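Local coordinates for protein similar to sp|P32453 Saccharomyces cerevisiae YNL315c ATP11 (Candida glabrata CBS 138, PDB 2P4F) that probably acts as a mitochondrial chaperone of the ATP11 family that binds unfolded protein during assembly of the ATP synthase F1 sector, at residues V138-K142 / T143-M147; L274-D277 / F278-S282. All coordinates share one frame; numbering follows the deposited sequence.

Contact 1 of 2, residues V138-K142 / T143-M147; sequences VPYVK and TFQGM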
loop_
_atom_site.group_PDB
_atom_site.type_symbol
_atom_site.label_atom_id
_atom_site.label_comp_id
_atom_site.label_asym_id
_atom_site.label_seq_id
_atom_site.Cartn_x
_atom_site.Cartn_y
_atom_site.Cartn_z
ATOM N N VAL A 138 1.184 8.929 7.485
ATOM C CA VAL A 138 2.391 8.134 7.752
ATOM C C VAL A 138 3.591 9.038 7.843
ATOM O O VAL A 138 3.733 9.881 6.960
ATOM C CB VAL A 138 2.598 7.120 6.582
ATOM C CG1 VAL A 138 3.777 6.214 6.770
ATOM C CG2 VAL A 138 1.327 6.268 6.394
ATOM N N PRO A 139 4.449 8.993 8.846
ATOM C CA PRO A 139 5.646 9.859 8.788
ATOM C C PRO A 139 6.547 9.357 7.681
ATOM O O PRO A 139 6.696 8.146 7.431
ATOM C CB PRO A 139 6.354 9.687 10.142
ATOM C CG PRO A 139 5.770 8.456 10.716
ATOM C CD PRO A 139 4.420 8.223 10.095
ATOM N N TYR A 140 7.169 10.319 7.018
ATOM C CA TYR A 140 8.010 9.947 5.883
ATOM C C TYR A 140 9.302 9.285 6.342
ATOM O O TYR A 140 9.606 8.141 5.958
ATOM C CB TYR A 140 8.276 11.196 5.032
ATOM C CG TYR A 140 9.106 10.786 3.821
ATOM C CD1 TYR A 140 8.553 10.085 2.751
ATOM C CD2 TYR A 140 10.465 11.132 3.751
ATOM C CE1 TYR A 140 9.305 9.710 1.635
ATOM C CE2 TYR A 140 11.205 10.747 2.634
ATOM C CZ TYR A 140 10.629 10.052 1.597
ATOM O OH TYR A 140 11.381 9.696 0.521
ATOM N N VAL A 141 10.129 9.990 7.113
ATOM C CA VAL A 141 11.486 9.471 7.327
ATOM C C VAL A 141 11.363 8.182 8.127
ATOM O O VAL A 141 11.997 7.181 7.783
ATOM C CB VAL A 141 12.387 10.511 8.025
ATOM C CG1 VAL A 141 13.659 9.913 8.624
ATOM C CG2 VAL A 141 12.789 11.634 7.071
ATOM N N LYS A 142 10.516 8.235 9.167
ATOM C CA LYS A 142 10.423 7.115 10.089
ATOM C C LYS A 142 9.858 5.864 9.435
ATOM O O LYS A 142 10.278 4.755 9.755
ATOM C CB LYS A 142 9.580 7.531 11.305
ATOM C CG LYS A 142 9.394 6.415 12.318
ATOM C CD LYS A 142 8.533 6.877 13.497
ATOM C CE LYS A 142 8.769 5.989 14.701
ATOM N NZ LYS A 142 7.540 5.401 15.302
ATOM N N THR A 143 8.886 6.037 8.545
ATOM C CA THR A 143 8.165 4.852 8.058
ATOM C C THR A 143 8.061 4.694 6.557
ATOM O O THR A 143 8.406 3.679 5.933
ATOM C CB THR A 143 6.737 4.900 8.655
ATOM O OG1 THR A 143 6.893 4.872 10.092
ATOM C CG2 THR A 143 5.924 3.707 8.179
ATOM N N PHE A 144 7.562 5.742 5.883
ATOM C CA PHE A 144 7.339 5.519 4.454
ATOM C C PHE A 144 8.601 5.409 3.641
ATOM O O PHE A 144 8.629 4.652 2.653
ATOM C CB PHE A 144 6.480 6.674 3.891
ATOM C CG PHE A 144 6.003 6.298 2.480
ATOM C CD1 PHE A 144 4.947 5.400 2.345
ATOM C CD2 PHE A 144 6.611 6.831 1.350
ATOM C CE1 PHE A 144 4.517 5.045 1.088
ATOM C CE2 PHE A 144 6.178 6.454 0.085
ATOM C CZ PHE A 144 5.138 5.550 -0.045
ATOM N N GLN A 145 9.644 6.153 3.983
ATOM C CA GLN A 145 10.843 6.176 3.144
ATOM C C GLN A 145 11.415 4.785 2.917
ATOM O O GLN A 145 11.826 4.438 1.792
ATOM C CB GLN A 145 11.880 7.098 3.793
ATOM C CG GLN A 145 13.145 7.233 2.979
ATOM C CD GLN A 145 14.028 8.349 3.532
ATOM O OE1 GLN A 145 14.241 8.505 4.737
ATOM N NE2 GLN A 145 14.541 9.176 2.636
ATOM N N GLY A 146 11.482 3.982 3.987
ATOM C CA GLY A 146 12.075 2.656 3.827
ATOM C C GLY A 146 11.171 1.795 2.980
ATOM O O GLY A 146 11.653 1.003 2.139
ATOM N N MET A 147 9.850 1.917 3.157
ATOM C CA MET A 147 8.915 1.130 2.339
ATOM C C MET A 147 9.052 1.514 0.869
ATOM O O MET A 147 9.081 0.687 -0.058
ATOM C CB MET A 147 7.482 1.340 2.867
ATOM C CG MET A 147 6.516 0.534 2.019
ATOM S SD MET A 147 4.929 0.313 2.881
ATOM C CE MET A 147 5.112 1.517 4.198
HETATM O O HOH W 1 11.736 4.609 6.766
#

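Contact 2 of 2, residues L274-D277 / F278-S282; sequences LLED and FNKGS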
loop_
_atom_site.group_PDB
_atom_site.type_symbol
_atom_site.label_atom_id
_atom_site.label_comp_id
_atom_site.label_asym_id
_atom_site.label_seq_id
_atom_site.Cartn_x
_atom_site.Cartn_y
_atom_site.Cartn_z
ATOM N N LEU A 274 12.214 -12.929 1.368
ATOM C CA LEU A 274 11.251 -13.557 0.473
ATOM C C LEU A 274 10.757 -12.595 -0.601
ATOM O O LEU A 274 10.518 -12.964 -1.780
ATOM C CB LEU A 274 10.032 -14.025 1.280
ATOM C CG LEU A 274 9.071 -14.958 0.577
ATOM C CD1 LEU A 274 9.715 -16.313 0.254
ATOM C CD2 LEU A 274 7.787 -15.123 1.408
ATOM N N LEU A 275 10.529 -11.350 -0.200
ATOM C CA LEU A 275 10.139 -10.292 -1.152
ATOM C C LEU A 275 11.206 -10.157 -2.240
ATOM O O LEU A 275 10.922 -10.083 -3.482
ATOM C CB LEU A 275 9.954 -8.957 -0.405
ATOM C CG LEU A 275 9.749 -7.739 -1.312
ATOM C CD1 LEU A 275 8.420 -7.854 -2.042
ATOM C CD2 LEU A 275 9.820 -6.483 -0.447
ATOM N N GLU A 276 12.463 -10.099 -1.805
ATOM C CA GLU A 276 13.536 -9.935 -2.808
ATOM C C GLU A 276 13.642 -11.156 -3.699
ATOM O O GLU A 276 13.779 -11.065 -4.920
ATOM C CB GLU A 276 14.877 -9.645 -2.093
ATOM C CG GLU A 276 14.831 -8.260 -1.399
ATOM C CD GLU A 276 16.077 -7.974 -0.610
ATOM O OE1 GLU A 276 16.825 -8.920 -0.230
ATOM O OE2 GLU A 276 16.342 -6.761 -0.365
ATOM N N ASP A 277 13.538 -12.346 -3.104
ATOM C CA ASP A 277 13.622 -13.556 -3.924
ATOM C C ASP A 277 12.519 -13.639 -4.951
ATOM O O ASP A 277 12.740 -14.069 -6.106
ATOM C CB ASP A 277 13.547 -14.788 -3.005
ATOM C CG ASP A 277 14.847 -15.034 -2.274
ATOM O OD1 ASP A 277 15.904 -14.472 -2.620
ATOM O OD2 ASP A 277 14.791 -15.820 -1.291
ATOM N N PHE A 278 11.300 -13.225 -4.569
ATOM C CA PHE A 278 10.210 -13.205 -5.550
ATOM C C PHE A 278 10.586 -12.272 -6.709
ATOM O O PHE A 278 10.464 -12.641 -7.886
ATOM C CB PHE A 278 8.922 -12.727 -4.859
ATOM C CG PHE A 278 7.746 -12.696 -5.834
ATOM C CD1 PHE A 278 6.996 -13.843 -6.087
ATOM C CD2 PHE A 278 7.408 -11.494 -6.464
ATOM C CE1 PHE A 278 5.948 -13.768 -6.977
ATOM C CE2 PHE A 278 6.365 -11.418 -7.366
ATOM C CZ PHE A 278 5.626 -12.556 -7.591
ATOM N N ASN A 279 11.008 -11.042 -6.379
ATOM C CA ASN A 279 11.228 -10.050 -7.436
ATOM C C ASN A 279 12.435 -10.342 -8.312
ATOM O O ASN A 279 12.505 -9.869 -9.447
ATOM C CB ASN A 279 11.350 -8.649 -6.794
ATOM C CG ASN A 279 9.938 -8.136 -6.556
ATOM O OD1 ASN A 279 9.315 -7.463 -7.428
ATOM N ND2 ASN A 279 9.409 -8.410 -5.363
ATOM N N LYS A 280 13.370 -11.120 -7.817
ATOM C CA LYS A 280 14.535 -11.455 -8.651
ATOM C C LYS A 280 14.323 -12.829 -9.287
ATOM O O LYS A 280 15.197 -13.281 -10.055
ATOM C CB LYS A 280 15.808 -11.281 -7.836
ATOM C CG LYS A 280 16.303 -9.850 -7.582
ATOM C CD LYS A 280 16.656 -9.638 -6.121
ATOM C CE LYS A 280 16.629 -8.236 -5.597
ATOM N NZ LYS A 280 15.312 -7.591 -5.277
ATOM N N GLY A 281 13.166 -13.481 -9.047
ATOM C CA GLY A 281 12.932 -14.760 -9.734
ATOM C C GLY A 281 13.785 -15.900 -9.191
ATOM O O GLY A 281 14.067 -16.871 -9.886
ATOM N N SER A 282 14.195 -15.760 -7.927
ATOM C CA SER A 282 15.025 -16.783 -7.284
ATOM C C SER A 282 14.242 -18.055 -7.031
ATOM O O SER A 282 13.061 -18.093 -6.618
ATOM C CB SER A 282 15.545 -16.269 -5.942
ATOM O OG SER A 282 16.108 -17.371 -5.233
HETATM O O HOH W 2 17.930 -16.121 -3.191
#

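Contact 1 of 2, residues V138-K142 / T143-M147
Gln145 lies against one face of the Tyr140 ring: its CB sits 4.0 Å from the ring centroid and 18° off the normal, a CH-pi contact offset toward the rim. CG passes CZ and OH, and the amide ends beside CE2, its plane turned 48° from the ring. Tyr140 reaches this position because its CG is anti to the backbone N (chi1 -178°), which sends the ring forward along the helix. The same ring meets Phe144, Tyr140 CE1 lying 4.0 Å from Phe144 CD2 at the edge of the phenylalanine ring. Beside them, Val138 CG1 packs on Thr143 CG2 at 3.6 Å, so the threonine methyl serves as an apolar surface for the valine. This is a strand-to-helix junction, with Pro139 as N-cap of helix 140-153 and a wide pi-type first turn. Proline suits the cap because its missing N-H costs no helical bond. Pro139 O takes two donors: Phe144 N at 3.0 Å in the carbonyl plane, and Thr143 N at 3.2 Å from well above it. Tyr140 O accepts from Gln145 N at 2.8 Å, again five residues on. A water bridges Val141 O to Gly146 N, filling in for a direct bond. Farther out, Asp228 holds Val141 N through OD1, while Tyr140 and Phe144 both touch Val230 of strand 229-236, and the Phe144 ring also meets Phe219.

Contact 2 of 2, residues L274-D277 / F278-S282
Asn279 folds back on Leu275 because its CG stands anti to its own carbonyl carbon (chi1 -82°), turning the amide toward the preceding helical turn. ND2 thereby reaches Leu275 O at 2.9 Å in a nearly straight bond (176°), with the oxygen in the asparagine's amide plane. Asn279 N binds the same oxygen at 3.1 Å from the opposite face of the carbonyl plane, so two donors of one residue grip a single acceptor. ND2 also donates to Leu156 O on strand 156-162, and this use of both amide hydrogens suits asparagine to the place. Leu275 CD1 packs beside the amide, 3.5 Å from ND2, and the leucine continues onto Phe157.

On the more exposed side, Lys280 bends at chi2 and chi4 and runs alongside Glu276, one turn earlier; the lysine has a second conformer, so this course is tentative. Along it, Lys280 CD passes 3.4 Å from Glu276 O, while NZ stays 5.1 Å from Glu276 OE2: the charges may attract, but they form no salt bridge. Phe278 directs its ring to the other side, onto Leu156 and Val158 and edge-to-face with Phe285.

Asp277 and Ser282 meet where the chain leaves the helix. Ser282 CB lies 3.8 Å from Asp277 OD1, and a water joins OD1 to Ser282 OG. Gln273 NE2 also binds OD1, and OG is bonded to Asn284 N. Ser282 N reaches back to Asp277 O at 2.9 Å, and Gly281 N to Phe278 O, though the position of that oxygen is less certain. Gly281 takes a positive phi (73°), easily adopted without a side chain; with these two backward bonds it makes the C-terminal end of helix 266-280 a Schellman motif.

Overall arrangement
From the N terminus, contact 1 comes first, at the turn where edge strand 133-139 passes into helix 140-153; that helix then leads to strand 156-162, the opposite edge of the antiparallel sheet. Contact 2 follows far later, at the C-terminal end of helix 266-280, before the chain turns toward helix 287-295. Each closes only a local turn, and the two lie in series, neither nesting nor crossing. The centres of contact 1 and contact 2 are about 23 Å apart, and the nearest atoms of contact 1 and contact 2 about 7 Å. Tyr258 is a shared neighbour, touching Met147 and Leu275. Contact 1 ties its helix start to strand 229-236, whereas contact 2 fastens its helix end to strand 156-162.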